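Local coordinates for pentafunctional AROM polypeptide (Schizosaccharomyces pombe, PDB 5SWV), which probably catalyses five consecutive steps of the shikimate pathway, the fragment here comprising its 3-dehydroquinate dehydratase and shikimate dehydrogenase parts, at residues A[371-376]-A[439-444]; A[396-401]-A[421-426]. One frame throughout, in Å; residues are numbered along the deposited sequence.

Overall arrangement
Both contacts lie in one six-stranded parallel sheet with strand order 3-2-1-4-5-6, the Rossmann-like sheet of the shikimate dehydrogenase part. Contact 1 pairs strand 374-378, the first along the chain, with strand 440-445, the fourth; contact 2 pairs the second, 398-403, with the third, 422-426, at an edge of the sheet. Contact 2 is therefore nested within the loop of chain that contact 1 closes. Their centres are about 9 Å apart. The contacts supply the outer two of the three pairings among these four strands, and probable bonds of Gly375 to Arg398 and Tyr400 supply the middle one, in a domain that, as in relatives, probably binds the NADP cofactor.

Contact 1: residues A[371-376]-A[439-444]; sequences RDTNGL and TLSAVV
Leu376 lays its isobutyl group alongside Val443, the two side chains pointing the same way from neighbouring strands, with Leu376 CD2 4.0 Å from Val443 CG1. Its CG stands anti to the backbone N (chi1 171°), beside the carbonyl carbon, and from there CD2 reaches the valine. A branched aliphatic residue suits this place because Tyr400 and Leu402 of strand 398-403 cover it as well. Val443, beta-branched and at home in a strand, also touches Trp495. Beneath the side chains the backbones run parallel: Leu376 N donates to Ala442 O at 3.1 Å, and Val444 N donates to Leu376 O at 2.9 Å, so that Leu376 bonds to the residues before and after Val443. Ala442 and Val444 meet Phe361 of helix 353-364, which packs against the sheet. This is the pairing of the first and fourth strands of a Rossmann-like domain, where the chain crosses back over the start of the sheet; strand 374-378 leads into a glycine-rich turn that in relatives faces the dinucleotide. Toward the beginning of the strands the contact becomes polar. Ser441 N donates almost straight to Asn374 O, at 2.9 Å and 177°. The amide of Asn374 reaches across so that ND2 donates to Thr439 O at 3.2 Å, approaching from above the carbonyl plane. An ordered water gives that same Thr439 O a second donor; it also accepts from Asn374 N and bonds to Ser441 OG, which makes short polar residues apt where the strands are only beginning to pair. Leu440 brings its CD2 to 3.9 Å from Gly375 O and close to the CB of Asn374. Thr373 rests CG2 3.6 Å from Ser441 OG, whereas its hydroxyl bonds to Leu370 O.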
# COMPACT_ATOMS: atom_id res chain seq x y z
N ARG A 371 -19.51 2.48 -1.77
CA ARG A 371 -20.22 3.69 -1.34
C ARG A 371 -21.70 3.53 -1.58
O ARG A 371 -22.11 3.17 -2.67
CB ARG A 371 -19.72 4.98 -2.02
CG ARG A 371 -19.16 5.99 -1.02
CD ARG A 371 -18.48 7.19 -1.67
NE ARG A 371 -17.14 7.41 -1.09
CZ ARG A 371 -16.12 8.07 -1.65
NH1 ARG A 371 -14.96 8.16 -1.00
NH2 ARG A 371 -16.24 8.64 -2.86
N ASP A 372 -22.49 3.78 -0.53
CA ASP A 372 -23.94 3.74 -0.57
C ASP A 372 -24.50 2.40 -1.03
O ASP A 372 -25.38 2.37 -1.88
CB ASP A 372 -24.49 4.90 -1.41
CG ASP A 372 -24.21 6.26 -0.78
OD1 ASP A 372 -24.12 6.38 0.47
OD2 ASP A 372 -24.12 7.24 -1.56
N THR A 373 -23.98 1.30 -0.49
CA THR A 373 -24.49 -0.05 -0.77
C THR A 373 -24.96 -0.68 0.53
O THR A 373 -24.82 -0.09 1.59
CB THR A 373 -23.40 -0.95 -1.38
OG1 THR A 373 -22.23 -0.94 -0.54
CG2 THR A 373 -23.05 -0.47 -2.76
N ASN A 374 -25.51 -1.88 0.43
CA ASN A 374 -25.95 -2.60 1.60
C ASN A 374 -25.06 -3.79 1.88
O ASN A 374 -24.67 -4.50 0.95
CB ASN A 374 -27.37 -3.10 1.39
CG ASN A 374 -28.32 -1.98 1.01
OD1 ASN A 374 -28.29 -0.88 1.58
ND2 ASN A 374 -29.15 -2.25 0.04
N GLY A 375 -24.76 -4.00 3.16
CA GLY A 375 -23.94 -5.12 3.60
C GLY A 375 -24.62 -5.98 4.64
O GLY A 375 -25.65 -5.61 5.18
N LEU A 376 -24.03 -7.14 4.91
CA LEU A 376 -24.49 -8.03 5.95
C LEU A 376 -23.31 -8.61 6.69
O LEU A 376 -22.38 -9.12 6.07
CB LEU A 376 -25.31 -9.17 5.36
CG LEU A 376 -25.68 -10.29 6.34
CD1 LEU A 376 -26.71 -9.78 7.32
CD2 LEU A 376 -26.16 -11.52 5.59
N THR A 439 -30.90 -5.49 -1.82
CA THR A 439 -29.85 -6.03 -2.67
C THR A 439 -28.49 -5.80 -2.01
O THR A 439 -28.09 -4.66 -1.78
CB THR A 439 -29.89 -5.35 -4.05
OG1 THR A 439 -31.23 -5.43 -4.55
CG2 THR A 439 -28.92 -6.01 -5.04
N LEU A 440 -27.80 -6.89 -1.70
CA LEU A 440 -26.52 -6.82 -0.97
C LEU A 440 -25.33 -6.76 -1.93
O LEU A 440 -25.35 -7.39 -2.99
CB LEU A 440 -26.36 -8.04 -0.07
CG LEU A 440 -27.45 -8.23 0.98
CD1 LEU A 440 -27.40 -9.63 1.56
CD2 LEU A 440 -27.31 -7.17 2.07
N SER A 441 -24.31 -6.00 -1.54
CA SER A 441 -23.05 -5.92 -2.27
C SER A 441 -21.86 -6.57 -1.53
O SER A 441 -20.81 -6.78 -2.15
CB SER A 441 -22.73 -4.45 -2.57
OG SER A 441 -23.69 -3.91 -3.45
N ALA A 442 -22.02 -6.89 -0.25
CA ALA A 442 -20.91 -7.40 0.58
C ALA A 442 -21.46 -8.20 1.74
O ALA A 442 -22.43 -7.79 2.36
CB ALA A 442 -20.05 -6.26 1.09
N VAL A 443 -20.84 -9.34 2.04
CA VAL A 443 -21.26 -10.17 3.16
C VAL A 443 -20.05 -10.71 3.90
O VAL A 443 -19.05 -11.04 3.27
CB VAL A 443 -22.18 -11.33 2.70
CG1 VAL A 443 -22.60 -12.20 3.88
CG2 VAL A 443 -23.41 -10.78 1.98
N VAL A 444 -20.13 -10.80 5.23
CA VAL A 444 -19.08 -11.42 6.04
C VAL A 444 -19.71 -12.35 7.06
O VAL A 444 -20.53 -11.92 7.87
CB VAL A 444 -18.22 -10.38 6.79
CG1 VAL A 444 -16.99 -11.05 7.39
CG2 VAL A 444 -17.80 -9.25 5.87
O HOH W 1 -25.97 -2.93 -2.39

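Contact 2: residues A[396-401]-A[421-426]; sequences VSRIYL and NIHIID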
# COMPACT_ATOMS: atom_id res chain seq x y z
N VAL A 396 -20.11 1.31 3.05
CA VAL A 396 -21.43 0.68 3.09
C VAL A 396 -22.40 1.54 3.93
O VAL A 396 -22.12 1.83 5.09
CB VAL A 396 -21.35 -0.74 3.68
CG1 VAL A 396 -22.74 -1.32 3.94
CG2 VAL A 396 -20.58 -1.66 2.74
N SER A 397 -23.52 1.94 3.34
CA SER A 397 -24.48 2.84 4.03
C SER A 397 -25.56 2.12 4.84
O SER A 397 -26.19 2.75 5.68
CB SER A 397 -25.14 3.80 3.04
OG SER A 397 -25.79 3.05 2.04
N ARG A 398 -25.79 0.83 4.59
CA ARG A 398 -26.65 0.03 5.46
C ARG A 398 -25.95 -1.28 5.78
O ARG A 398 -25.79 -2.13 4.92
CB ARG A 398 -28.01 -0.24 4.83
CG ARG A 398 -28.66 0.99 4.21
CD ARG A 398 -30.14 0.83 3.95
NE ARG A 398 -30.85 0.92 5.23
CZ ARG A 398 -32.08 1.41 5.42
NH1 ARG A 398 -32.58 1.42 6.65
NH2 ARG A 398 -32.82 1.88 4.41
N ILE A 399 -25.52 -1.42 7.03
CA ILE A 399 -24.81 -2.59 7.50
C ILE A 399 -25.80 -3.45 8.28
O ILE A 399 -26.09 -3.16 9.45
CB ILE A 399 -23.61 -2.17 8.38
CG1 ILE A 399 -22.69 -1.19 7.64
CG2 ILE A 399 -22.79 -3.38 8.80
CD1 ILE A 399 -21.71 -0.44 8.52
N TYR A 400 -26.33 -4.49 7.62
CA TYR A 400 -27.27 -5.42 8.27
C TYR A 400 -26.52 -6.38 9.18
O TYR A 400 -25.42 -6.84 8.84
CB TYR A 400 -28.15 -6.15 7.23
CG TYR A 400 -29.16 -5.21 6.62
CD1 TYR A 400 -28.84 -4.44 5.50
CD2 TYR A 400 -30.41 -5.02 7.20
CE1 TYR A 400 -29.75 -3.54 4.95
CE2 TYR A 400 -31.33 -4.13 6.66
CZ TYR A 400 -30.99 -3.38 5.53
OH TYR A 400 -31.89 -2.48 4.99
N LEU A 401 -27.11 -6.67 10.34
CA LEU A 401 -26.47 -7.49 11.36
C LEU A 401 -27.40 -8.62 11.82
O LEU A 401 -28.50 -8.36 12.29
CB LEU A 401 -26.09 -6.62 12.54
CG LEU A 401 -25.40 -7.30 13.73
CD1 LEU A 401 -24.13 -8.03 13.32
CD2 LEU A 401 -25.08 -6.27 14.79
N ASN A 421 -24.98 3.28 10.84
CA ASN A 421 -25.64 2.55 9.78
C ASN A 421 -25.90 1.10 10.07
O ASN A 421 -26.18 0.33 9.14
CB ASN A 421 -24.85 2.65 8.47
CG ASN A 421 -24.52 4.08 8.10
OD1 ASN A 421 -25.31 4.98 8.33
ND2 ASN A 421 -23.34 4.28 7.51
N ILE A 422 -25.87 0.71 11.34
CA ILE A 422 -26.13 -0.68 11.70
C ILE A 422 -27.64 -0.88 11.77
O ILE A 422 -28.31 -0.11 12.43
CB ILE A 422 -25.48 -1.08 13.03
CG1 ILE A 422 -23.97 -0.85 12.96
CG2 ILE A 422 -25.76 -2.55 13.35
CD1 ILE A 422 -23.24 -0.99 14.28
N HIS A 423 -28.15 -1.91 11.09
CA HIS A 423 -29.56 -2.29 11.13
C HIS A 423 -29.67 -3.74 11.53
O HIS A 423 -29.33 -4.62 10.75
CB HIS A 423 -30.20 -2.05 9.76
CG HIS A 423 -30.16 -0.62 9.34
ND1 HIS A 423 -30.97 0.34 9.92
CD2 HIS A 423 -29.36 0.03 8.47
CE1 HIS A 423 -30.69 1.52 9.40
NE2 HIS A 423 -29.72 1.36 8.51
N ILE A 424 -30.14 -3.98 12.74
CA ILE A 424 -30.24 -5.34 13.28
C ILE A 424 -31.43 -6.06 12.66
O ILE A 424 -32.46 -5.46 12.41
CB ILE A 424 -30.36 -5.31 14.83
CG1 ILE A 424 -29.06 -4.77 15.45
CG2 ILE A 424 -30.68 -6.69 15.39
CD1 ILE A 424 -29.20 -4.28 16.87
N ILE A 425 -31.26 -7.35 12.40
CA ILE A 425 -32.31 -8.23 11.89
C ILE A 425 -32.60 -9.26 12.97
O ILE A 425 -31.69 -9.95 13.41
CB ILE A 425 -31.83 -8.99 10.64
CG1 ILE A 425 -31.56 -8.01 9.50
CG2 ILE A 425 -32.85 -10.05 10.23
CD1 ILE A 425 -30.85 -8.64 8.32
N ASP A 426 -33.87 -9.35 13.37
CA ASP A 426 -34.35 -10.31 14.36
C ASP A 426 -34.79 -11.56 13.63
O ASP A 426 -35.75 -11.54 12.85
CB ASP A 426 -35.53 -9.72 15.16
CG ASP A 426 -35.99 -10.61 16.33
OD1 ASP A 426 -35.38 -11.67 16.63
OD2 ASP A 426 -37.00 -10.25 16.96
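Arg398 sends its NH1 over one face of the His423 imidazole, near the rim, 3.3 Å from His423 CE1, with the guanidinium and ring planes 60° apart. The bend at chi3 (75°) turns NE back toward the histidine. Tyr400 adds to this cluster: its OH lies over a face of the Arg398 guanidinium, offset toward the rim, and its CE2 is 3.9 Å from His423 CB. The hydroxyl is held by a hydrogen bond to Glu434, whose carboxylate also makes a long, weak ion pair with Arg398. Farther along, Ile425 CD1 meets Tyr400 CD2 at 3.8 Å, the two side chains crossing at about a right angle. The other face of the sheet, carrying Ile399, Leu401, Ile422 and Ile424, is aliphatic. Leu401 CD2 packs 4.0 Å from Ile422 CG2, side by side. Beta-branched isoleucines suit these strand positions and meet the helices: Ile422 touches Ile388 of helix 382-393, and Ile424 helix 406-413. Four backbone bonds set this register, from Ile399 N to Asn421 O (2.8 Å), His423 N to Ile399 O, Leu401 N to His423 O and Ile425 N to Leu401 O. Asn421, a residue type that tolerates its positive phi (67°), lies in the turn just before strand 422-426, its CB against Ser397 O. Strand 398-403, helix 406-413 and strand 422-426 thus form the beta-alpha-beta crossover that ends one side of a Rossmann-like sheet.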